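Local structure of Glp_546_48378_50642 (Giardia intestinalis, 2QVW) at residues L509-S514 and M532-R537; A453-C458 and G524-I529; G421-E426 and L566-R571; M434-S439 and V528-T533. The protein cleaves double-stranded RNA in the RNA interference pathway, producing small interfering RNAs of 21 to 23 base pairs. One frame throughout, in Å; residues are numbered along the deposited sequence.

Interaction 1: residues L509-S514 and M532-R537; sequences LGIQFS and MTHLAR
H534 reaches from helix 528-542 onto G510, I511 and S514 of helix 500-516. Its CG lies anti to the carbonyl carbon, beside the backbone N (chi1 -68°), which puts it beside the I511 backbone. H534 CB is 3.8 Å from I511 N. CG follows at 4.0 Å from I511 CA. ND1 gives a weak hydrogen bond to G510 O, 3.5 Å long. Farther out, NE2 meets I511 CG1. That carbon sits nearly over the ring centre, 4.0 Å from the H534 centroid and 6° off the normal, a CH-pi contact. S514 CB lies in the ring plane at the edge, next to CE1; the place of S514 OG is doubtful.

The motif is a right-angled crossing of two helices in a largely helical region. The axes of the two segments pass 7.2 Å apart at 90°. G510 has no side chain, and its CA lies only 4.0 Å from the CA of H534.

One turn after H534, R537 reaches across beside F513. The arginine chain bends at chi2, and its CD lies 4.0 Å from F513 CD2. The side chains cross at about a right angle. T533 CG2 rests over the guanidinium centre. R537 NH2 donates to M434 O and NE, weakly, to A430 O, so the charged end is held by the end of helix 421-433. The ring of Y507 meets H534 with the two planes nearly perpendicular.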
# COMPACT_ATOMS: atom_id res chain seq x y z
N LEU A 509 -11.29 4.51 -29.34
CA LEU A 509 -10.26 4.51 -28.32
C LEU A 509 -10.92 4.53 -26.95
O LEU A 509 -10.51 3.81 -26.04
CB LEU A 509 -9.34 5.73 -28.47
CG LEU A 509 -8.35 5.99 -27.32
CD1 LEU A 509 -7.49 4.76 -27.10
CD2 LEU A 509 -7.48 7.21 -27.63
N GLY A 510 -11.95 5.35 -26.80
CA GLY A 510 -12.64 5.43 -25.53
C GLY A 510 -13.30 4.11 -25.23
O GLY A 510 -13.29 3.62 -24.11
N ILE A 511 -13.89 3.52 -26.26
CA ILE A 511 -14.56 2.25 -26.12
C ILE A 511 -13.51 1.19 -25.84
O ILE A 511 -13.80 0.15 -25.26
CB ILE A 511 -15.33 1.89 -27.41
CG1 ILE A 511 -16.67 1.24 -27.07
CG2 ILE A 511 -14.50 0.99 -28.29
CD1 ILE A 511 -16.59 0.08 -26.10
N GLN A 512 -12.28 1.46 -26.26
CA GLN A 512 -11.16 0.53 -26.08
C GLN A 512 -10.77 0.47 -24.60
O GLN A 512 -10.51 -0.61 -24.06
CB GLN A 512 -9.97 1.02 -26.90
CG GLN A 512 -8.91 -0.03 -27.24
CD GLN A 512 -9.36 -0.99 -28.32
OE1 GLN A 512 -10.18 -1.88 -28.09
NE2 GLN A 512 -8.83 -0.81 -29.53
N PHE A 513 -10.74 1.63 -23.96
CA PHE A 513 -10.40 1.75 -22.55
C PHE A 513 -11.46 1.06 -21.70
O PHE A 513 -11.16 0.23 -20.86
CB PHE A 513 -10.31 3.22 -22.16
CG PHE A 513 -9.98 3.45 -20.71
CD1 PHE A 513 -8.71 3.16 -20.22
CD2 PHE A 513 -10.94 3.93 -19.83
CE1 PHE A 513 -8.40 3.35 -18.89
CE2 PHE A 513 -10.65 4.13 -18.50
CZ PHE A 513 -9.37 3.84 -18.02
N SER A 514 -12.72 1.42 -21.94
CA SER A 514 -13.84 0.86 -21.21
C SER A 514 -13.78 -0.67 -21.15
O SER A 514 -14.28 -1.28 -20.21
CB SER A 514 -15.15 1.30 -21.87
OG SER A 514 -15.15 2.69 -22.10
N MET A 532 -20.90 9.75 -25.77
CA MET A 532 -20.18 10.95 -25.40
C MET A 532 -19.03 10.65 -24.45
O MET A 532 -17.93 11.17 -24.63
CB MET A 532 -21.13 11.97 -24.78
CG MET A 532 -21.03 13.37 -25.36
SD MET A 532 -20.99 13.41 -27.19
CE MET A 532 -22.51 12.60 -27.61
N THR A 533 -19.28 9.80 -23.45
CA THR A 533 -18.24 9.45 -22.48
C THR A 533 -17.02 8.81 -23.12
O THR A 533 -15.89 9.19 -22.81
CB THR A 533 -18.78 8.49 -21.39
OG1 THR A 533 -19.83 9.12 -20.65
CG2 THR A 533 -17.66 8.11 -20.44
N HIS A 534 -17.24 7.84 -24.01
CA HIS A 534 -16.15 7.14 -24.68
C HIS A 534 -15.27 8.10 -25.45
O HIS A 534 -14.10 7.81 -25.68
CB HIS A 534 -16.70 6.08 -25.65
CG HIS A 534 -17.36 4.93 -24.96
ND1 HIS A 534 -16.70 4.14 -24.04
CD2 HIS A 534 -18.62 4.44 -25.05
CE1 HIS A 534 -17.53 3.21 -23.60
NE2 HIS A 534 -18.70 3.37 -24.20
N LEU A 535 -15.83 9.22 -25.86
CA LEU A 535 -15.05 10.22 -26.56
C LEU A 535 -14.24 10.93 -25.49
O LEU A 535 -13.02 11.08 -25.62
CB LEU A 535 -15.96 11.23 -27.27
CG LEU A 535 -16.82 10.72 -28.42
CD1 LEU A 535 -17.63 11.86 -28.94
CD2 LEU A 535 -15.95 10.15 -29.52
N ALA A 536 -14.93 11.34 -24.44
CA ALA A 536 -14.32 12.04 -23.32
C ALA A 536 -13.06 11.32 -22.89
O ALA A 536 -11.98 11.90 -22.91
CB ALA A 536 -15.30 12.12 -22.16
N ARG A 537 -13.20 10.06 -22.50
CA ARG A 537 -12.06 9.25 -22.07
C ARG A 537 -10.96 9.37 -23.12
O ARG A 537 -9.88 9.90 -22.85
CB ARG A 537 -12.48 7.78 -21.94
CG ARG A 537 -13.66 7.53 -21.01
CD ARG A 537 -13.22 7.20 -19.59
NE ARG A 537 -14.34 6.89 -18.70
CZ ARG A 537 -15.25 5.94 -18.93
NH1 ARG A 537 -15.18 5.20 -20.03
NH2 ARG A 537 -16.22 5.73 -18.06

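Interaction 2: residues A453-C458 and G524-I529; sequences ASKRVC and GVVSVI
C458 meets V526 where the last turn of helix 448-458 packs on the loop that leads into helix 528-542. S527 takes the N-cap position of that second helix, and V528 begins its first turn. V526 has a left-handed backbone (phi 89°). This bend comes one residue ahead of the N-cap.

The C458 thiol is turned beside its own backbone N, with SG anti to the carbonyl carbon (chi1 -62°). From there SG touches the valine at several points. It lies 3.5 Å from V526 CG1 and 4.0 Å from V526 CG2. The sulfur therefore sits against both methyl branches. V526 carries CG1 anti to its backbone N (chi1 -162°). The same methyl lies 4.2 Å from K455 CG. Beyond CG the lysine chain runs on fully extended and exposed.

S454 stands one helical turn before C458 and has the same kind of rotamer. Its CB is 4.0 Å from V526 O. Its hydroxyl is bonded back to V450 O within its own helix, so its polar need is met there and not across the contact. V528 also packs on I479 of a loop, and S454 also touches I531. The contact is mainly van der Waals packing on the surface side of the helical region. At its other end, S454 OG lies 3.7 Å from V528 CG2.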
# COMPACT_ATOMS: atom_id res chain seq x y z
N ALA A 453 -28.60 7.30 -35.23
CA ALA A 453 -27.22 7.75 -35.26
C ALA A 453 -26.44 7.07 -34.14
O ALA A 453 -25.23 6.86 -34.25
CB ALA A 453 -27.16 9.26 -35.12
N SER A 454 -27.13 6.72 -33.06
CA SER A 454 -26.50 6.05 -31.92
C SER A 454 -25.98 4.66 -32.30
O SER A 454 -24.80 4.36 -32.11
CB SER A 454 -27.49 5.90 -30.75
OG SER A 454 -27.87 7.16 -30.22
N LYS A 455 -26.86 3.83 -32.84
CA LYS A 455 -26.48 2.49 -33.23
C LYS A 455 -25.35 2.49 -34.25
O LYS A 455 -24.32 1.85 -34.04
CB LYS A 455 -27.68 1.76 -33.83
CG LYS A 455 -28.89 1.72 -32.92
CD LYS A 455 -30.06 1.05 -33.60
CE LYS A 455 -31.29 1.04 -32.71
NZ LYS A 455 -32.44 0.39 -33.39
N ARG A 456 -25.55 3.21 -35.35
CA ARG A 456 -24.55 3.28 -36.40
C ARG A 456 -23.17 3.53 -35.82
O ARG A 456 -22.18 2.97 -36.29
CB ARG A 456 -24.91 4.37 -37.40
CG ARG A 456 -26.17 4.04 -38.21
CD ARG A 456 -26.56 5.18 -39.14
NE ARG A 456 -25.54 5.46 -40.15
CZ ARG A 456 -25.29 4.68 -41.20
NH1 ARG A 456 -25.98 3.56 -41.37
NH2 ARG A 456 -24.34 5.01 -42.06
N VAL A 457 -23.10 4.36 -34.79
CA VAL A 457 -21.83 4.65 -34.15
C VAL A 457 -21.39 3.41 -33.40
O VAL A 457 -20.25 2.99 -33.51
CB VAL A 457 -21.95 5.80 -33.14
CG1 VAL A 457 -20.65 5.96 -32.37
CG2 VAL A 457 -22.29 7.09 -33.87
N CYS A 458 -22.31 2.83 -32.65
CA CYS A 458 -22.00 1.63 -31.88
C CYS A 458 -21.30 0.57 -32.72
O CYS A 458 -20.67 -0.33 -32.18
CB CYS A 458 -23.27 1.05 -31.27
SG CYS A 458 -24.08 2.17 -30.12
N GLY A 524 -20.09 -0.34 -26.80
CA GLY A 524 -20.84 0.47 -25.87
C GLY A 524 -22.28 0.07 -25.61
O GLY A 524 -22.87 -0.72 -26.35
N VAL A 525 -22.83 0.65 -24.55
CA VAL A 525 -24.20 0.40 -24.11
C VAL A 525 -25.26 0.79 -25.15
O VAL A 525 -26.40 0.34 -25.07
CB VAL A 525 -24.50 1.13 -22.77
CG1 VAL A 525 -25.95 0.92 -22.35
CG2 VAL A 525 -23.54 0.64 -21.69
N VAL A 526 -24.86 1.64 -26.10
CA VAL A 526 -25.73 2.08 -27.19
C VAL A 526 -26.55 3.34 -26.86
O VAL A 526 -27.60 3.58 -27.46
CB VAL A 526 -26.70 0.93 -27.65
CG1 VAL A 526 -27.27 1.23 -29.03
CG2 VAL A 526 -25.96 -0.42 -27.69
N SER A 527 -26.06 4.14 -25.92
CA SER A 527 -26.75 5.38 -25.53
C SER A 527 -25.93 6.60 -25.95
O SER A 527 -24.76 6.47 -26.33
CB SER A 527 -26.95 5.41 -24.01
OG SER A 527 -27.56 6.63 -23.60
N VAL A 528 -26.53 7.79 -25.88
CA VAL A 528 -25.81 9.00 -26.27
C VAL A 528 -24.83 9.44 -25.19
O VAL A 528 -23.75 9.92 -25.50
CB VAL A 528 -26.78 10.16 -26.56
CG1 VAL A 528 -26.00 11.35 -27.09
CG2 VAL A 528 -27.83 9.72 -27.57
N ILE A 529 -25.21 9.27 -23.93
CA ILE A 529 -24.33 9.63 -22.83
C ILE A 529 -23.16 8.69 -22.94
O ILE A 529 -22.01 9.10 -22.85
CB ILE A 529 -24.98 9.43 -21.42
CG1 ILE A 529 -26.28 10.23 -21.27
CG2 ILE A 529 -24.02 9.87 -20.35
CD1 ILE A 529 -27.44 9.74 -22.13

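Interaction 3: residues G421-E426 and L566-R571; sequences GIYGCE and LYIYHR
R571 and E426 reach toward each other tip to tip and form a salt bridge. R571 NH1 donates to E426 OE1 over 2.9 Å, with an N-H...O angle of 158°. The oxygen lies close to the guanidinium plane. The donor, however, approaches E426 OE1 from above the carboxylate plane, and the two planes are 39° apart. The arginine gets there by an extended chain from CG to NE (chi3 -176° places NE).

The tight part is the packing around the guanidinium. I422 of helix 421-433 lies across the arginine, with CG2 over one face, offset toward the rim, 3.5 Å from R571 CZ. I422 also packs on helices 330-356 and 404-417. I568 CB lies over the opposite face, also toward the rim. The Y423 ring runs past the arginine in the opposite direction. Its CE2 is 3.8 Å from R571 NH1, which sits over one ring face near the rim. The cation-pi attraction is weak at most, because CZ stands 5.1 Å from the ring centroid.

The loose side is the meeting of Y423 with I568. Y423 CE2 is 4.3 Å from I568 CD1, and the backbones stay well apart, with 9.5 Å between the CA atoms of Y423 and I568. I568 belongs to the type I beta turn L566-Y569, in the loop after strand 562-564. Y423 OH bonds to V573 O farther along that loop.

R571 NE also forms a salt bridge with E737. One arginine thus links helix 421-433, this loop and helix 737-748, and it would be expected to keep both carboxylates ionised.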
# COMPACT_ATOMS: atom_id res chain seq x y z
N GLY A 421 1.38 1.37 -10.67
CA GLY A 421 1.87 2.73 -10.77
C GLY A 421 1.02 3.76 -11.49
O GLY A 421 -0.21 3.63 -11.55
N ILE A 422 1.69 4.77 -12.04
CA ILE A 422 1.04 5.86 -12.75
C ILE A 422 0.07 5.35 -13.81
O ILE A 422 -1.01 5.91 -13.99
CB ILE A 422 2.09 6.82 -13.40
CG1 ILE A 422 1.39 8.06 -13.95
CG2 ILE A 422 2.88 6.09 -14.48
CD1 ILE A 422 2.34 9.13 -14.39
N TYR A 423 0.46 4.28 -14.49
CA TYR A 423 -0.40 3.66 -15.49
C TYR A 423 -1.72 3.26 -14.81
O TYR A 423 -2.78 3.23 -15.45
CB TYR A 423 0.28 2.43 -16.06
CG TYR A 423 1.11 2.68 -17.30
CD1 TYR A 423 2.39 2.14 -17.42
CD2 TYR A 423 0.60 3.42 -18.37
CE1 TYR A 423 3.14 2.32 -18.58
CE2 TYR A 423 1.34 3.61 -19.52
CZ TYR A 423 2.61 3.05 -19.62
OH TYR A 423 3.35 3.20 -20.77
N GLY A 424 -1.63 2.96 -13.52
CA GLY A 424 -2.81 2.59 -12.77
C GLY A 424 -3.64 3.79 -12.37
O GLY A 424 -4.85 3.81 -12.59
N CYS A 425 -3.00 4.79 -11.76
CA CYS A 425 -3.71 6.00 -11.34
C CYS A 425 -4.45 6.58 -12.53
O CYS A 425 -5.62 6.95 -12.44
CB CYS A 425 -2.73 7.04 -10.82
SG CYS A 425 -1.44 6.38 -9.80
N GLU A 426 -3.75 6.65 -13.66
CA GLU A 426 -4.29 7.19 -14.90
C GLU A 426 -5.57 6.47 -15.29
O GLU A 426 -6.56 7.10 -15.67
CB GLU A 426 -3.26 7.07 -16.02
CG GLU A 426 -1.98 7.83 -15.74
CD GLU A 426 -0.94 7.66 -16.84
OE1 GLU A 426 -0.45 6.52 -17.04
OE2 GLU A 426 -0.61 8.66 -17.50
N LEU A 566 4.25 13.66 -24.80
CA LEU A 566 4.51 12.25 -25.10
C LEU A 566 5.59 11.64 -24.19
O LEU A 566 6.19 10.63 -24.54
CB LEU A 566 4.93 12.14 -26.56
CG LEU A 566 6.04 13.11 -26.99
CD1 LEU A 566 7.40 12.63 -26.48
CD2 LEU A 566 6.06 13.22 -28.48
N TYR A 567 5.82 12.27 -23.05
CA TYR A 567 6.81 11.82 -22.09
C TYR A 567 6.44 10.44 -21.59
O TYR A 567 7.15 9.86 -20.78
CB TYR A 567 6.88 12.78 -20.90
CG TYR A 567 5.56 12.94 -20.18
CD1 TYR A 567 5.09 11.95 -19.32
CD2 TYR A 567 4.75 14.06 -20.40
CE1 TYR A 567 3.85 12.07 -18.69
CE2 TYR A 567 3.51 14.19 -19.79
CZ TYR A 567 3.06 13.19 -18.94
OH TYR A 567 1.82 13.31 -18.36
N ILE A 568 5.31 9.95 -22.06
CA ILE A 568 4.82 8.65 -21.66
C ILE A 568 5.36 7.52 -22.53
O ILE A 568 5.35 6.35 -22.13
CB ILE A 568 3.28 8.68 -21.66
CG1 ILE A 568 2.72 7.28 -21.90
CG2 ILE A 568 2.79 9.68 -22.68
CD1 ILE A 568 1.24 7.22 -21.81
N TYR A 569 5.85 7.85 -23.72
CA TYR A 569 6.41 6.85 -24.63
C TYR A 569 7.84 6.53 -24.24
O TYR A 569 8.47 5.66 -24.83
CB TYR A 569 6.39 7.38 -26.07
CG TYR A 569 5.01 7.38 -26.71
CD1 TYR A 569 4.46 6.21 -27.24
CD2 TYR A 569 4.26 8.55 -26.78
CE1 TYR A 569 3.20 6.21 -27.83
CE2 TYR A 569 3.00 8.56 -27.36
CZ TYR A 569 2.47 7.39 -27.88
OH TYR A 569 1.21 7.41 -28.43
N HIS A 570 8.35 7.26 -23.25
CA HIS A 570 9.72 7.07 -22.75
C HIS A 570 9.72 6.09 -21.57
O HIS A 570 10.77 5.56 -21.19
CB HIS A 570 10.32 8.41 -22.30
CG HIS A 570 10.89 9.23 -23.40
ND1 HIS A 570 11.93 8.80 -24.19
CD2 HIS A 570 10.59 10.48 -23.84
CE1 HIS A 570 12.24 9.74 -25.07
NE2 HIS A 570 11.44 10.77 -24.87
N ARG A 571 8.55 5.86 -20.99
CA ARG A 571 8.44 4.96 -19.86
C ARG A 571 8.94 3.58 -20.25
O ARG A 571 8.65 3.09 -21.34
CB ARG A 571 6.99 4.90 -19.38
CG ARG A 571 6.48 6.23 -18.86
CD ARG A 571 5.05 6.14 -18.39
NE ARG A 571 4.54 7.44 -17.99
CZ ARG A 571 3.29 7.67 -17.60
NH1 ARG A 571 2.42 6.67 -17.57
NH2 ARG A 571 2.91 8.89 -17.26

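Interaction 4: residues M434-S439 and V528-T533; sequences MSPEHS and VIDIMT
M434 packs on T533 where the chain leaves helix 421-433 and runs past the first turns of helix 528-542. Segment 434-439 holds an ST turn at S435 and a short 3-10 segment, 436-438. M434 CB is 4.4 Å from T533 CG2, a loose contact. M434 also touches A536 and W540 farther along the same helix.

The CB of S435 points away from the helix. Its OG accepts from E437 N at 3.0 Å, N-H...O 157°, which makes the ST turn. The backbone of S435 also bonds to V481. P436 comes next and spans three residues of the helix. Its CB lies against I529 CG2, its CG is 3.8 Å from D530 OD1, and its CD is 3.8 Å from T533 OG1. I529 CG2 is anti to the backbone N, and this methyl faces the proline. H438 N closes the 3-10 turn on S435 O, and S435 CB stands over one face of the H438 ring.

S439 ends the walk. Its OG lies between the backbone N and the carbonyl carbon (chi1 48°), where it donates weakly to P436 O and also borders the I529 side chain. On the helix, I529 O accepts from both T533 N and T533 OG1. The hydroxyl bond is 3.1 Å from T533 OG1 to I529 O, with the donor 43° out of the carbonyl plane.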
# COMPACT_ATOMS: atom_id res chain seq x y z
N MET A 434 -14.94 10.61 -15.45
CA MET A 434 -15.89 10.65 -16.56
C MET A 434 -16.74 9.39 -16.54
O MET A 434 -16.21 8.29 -16.46
CB MET A 434 -15.13 10.73 -17.89
CG MET A 434 -14.03 11.75 -17.87
SD MET A 434 -12.65 11.35 -18.93
CE MET A 434 -12.85 12.53 -20.13
N SER A 435 -18.04 9.56 -16.62
CA SER A 435 -18.95 8.44 -16.57
C SER A 435 -20.34 8.87 -17.02
O SER A 435 -20.73 10.03 -16.83
CB SER A 435 -19.01 7.90 -15.14
OG SER A 435 -20.15 7.11 -14.93
N PRO A 436 -21.10 7.96 -17.64
CA PRO A 436 -22.45 8.31 -18.10
C PRO A 436 -23.34 8.59 -16.90
O PRO A 436 -24.41 9.18 -17.02
CB PRO A 436 -22.88 7.07 -18.88
CG PRO A 436 -22.15 5.97 -18.20
CD PRO A 436 -20.78 6.56 -17.99
N GLU A 437 -22.86 8.17 -15.74
CA GLU A 437 -23.59 8.36 -14.50
C GLU A 437 -23.44 9.78 -13.96
O GLU A 437 -23.97 10.10 -12.89
CB GLU A 437 -23.11 7.33 -13.47
CG GLU A 437 -23.79 7.43 -12.11
CD GLU A 437 -25.32 7.49 -12.21
OE1 GLU A 437 -25.95 6.55 -12.76
OE2 GLU A 437 -25.89 8.49 -11.73
N HIS A 438 -22.73 10.63 -14.69
CA HIS A 438 -22.51 12.01 -14.26
C HIS A 438 -23.52 13.00 -14.83
O HIS A 438 -23.51 14.17 -14.46
CB HIS A 438 -21.10 12.48 -14.64
CG HIS A 438 -20.01 11.78 -13.89
ND1 HIS A 438 -18.68 12.08 -14.07
CD2 HIS A 438 -20.05 10.79 -12.96
CE1 HIS A 438 -17.94 11.30 -13.29
NE2 HIS A 438 -18.75 10.51 -12.61
N SER A 439 -24.39 12.52 -15.71
CA SER A 439 -25.41 13.37 -16.30
C SER A 439 -26.78 12.79 -16.01
O SER A 439 -26.89 11.63 -15.64
CB SER A 439 -25.22 13.46 -17.80
OG SER A 439 -25.03 12.16 -18.32
N VAL A 528 -26.53 7.79 -25.88
CA VAL A 528 -25.81 9.00 -26.27
C VAL A 528 -24.83 9.44 -25.19
O VAL A 528 -23.75 9.92 -25.50
CB VAL A 528 -26.78 10.16 -26.56
CG1 VAL A 528 -26.00 11.35 -27.09
CG2 VAL A 528 -27.83 9.72 -27.57
N ILE A 529 -25.21 9.27 -23.93
CA ILE A 529 -24.33 9.63 -22.83
C ILE A 529 -23.16 8.69 -22.94
O ILE A 529 -22.01 9.10 -22.85
CB ILE A 529 -24.98 9.43 -21.42
CG1 ILE A 529 -26.28 10.23 -21.27
CG2 ILE A 529 -24.02 9.87 -20.35
CD1 ILE A 529 -27.44 9.74 -22.13
N ASP A 530 -23.46 7.41 -23.15
CA ASP A 530 -22.43 6.39 -23.28
C ASP A 530 -21.46 6.79 -24.36
O ASP A 530 -20.26 6.79 -24.15
CB ASP A 530 -23.04 5.03 -23.60
CG ASP A 530 -23.58 4.32 -22.37
OD1 ASP A 530 -22.79 4.10 -21.43
OD2 ASP A 530 -24.78 3.98 -22.34
N ILE A 531 -22.00 7.12 -25.53
CA ILE A 531 -21.18 7.53 -26.67
C ILE A 531 -20.29 8.72 -26.32
O ILE A 531 -19.08 8.71 -26.54
CB ILE A 531 -22.08 7.90 -27.88
CG1 ILE A 531 -22.68 6.63 -28.49
CG2 ILE A 531 -21.27 8.66 -28.91
CD1 ILE A 531 -23.78 6.89 -29.48
N MET A 532 -20.90 9.75 -25.77
CA MET A 532 -20.18 10.95 -25.40
C MET A 532 -19.03 10.65 -24.45
O MET A 532 -17.93 11.17 -24.63
CB MET A 532 -21.13 11.97 -24.78
CG MET A 532 -21.03 13.37 -25.36
SD MET A 532 -20.99 13.41 -27.19
CE MET A 532 -22.51 12.60 -27.61
N THR A 533 -19.28 9.80 -23.45
CA THR A 533 -18.24 9.45 -22.48
C THR A 533 -17.02 8.81 -23.12
O THR A 533 -15.89 9.19 -22.81
CB THR A 533 -18.78 8.49 -21.39
OG1 THR A 533 -19.83 9.12 -20.65
CG2 THR A 533 -17.66 8.11 -20.44

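Interactions 1, 2 and 4 all use helix 528-542. Interaction 4 shares V528 and I529 with interaction 2, and M532 and T533 with interaction 1. Interaction 1 is the buried one, a helix crossing made of backbone, ring and arginine packing. Interaction 4 is partly buried, a mix of methyl and proline packing with hydroxyls. It touches interaction 1 where R537 NH2 meets M434 O. Interaction 2 lies at the surface and is carried by sulfur and methyl groups. Interaction 3, also a surface contact, touches none of the others and adds a salt bridge to its packing. Its centre is about 18 Å from that of interaction 1. It uses an early part of helix 421-433, which the chain leaves into the loop of interaction 4.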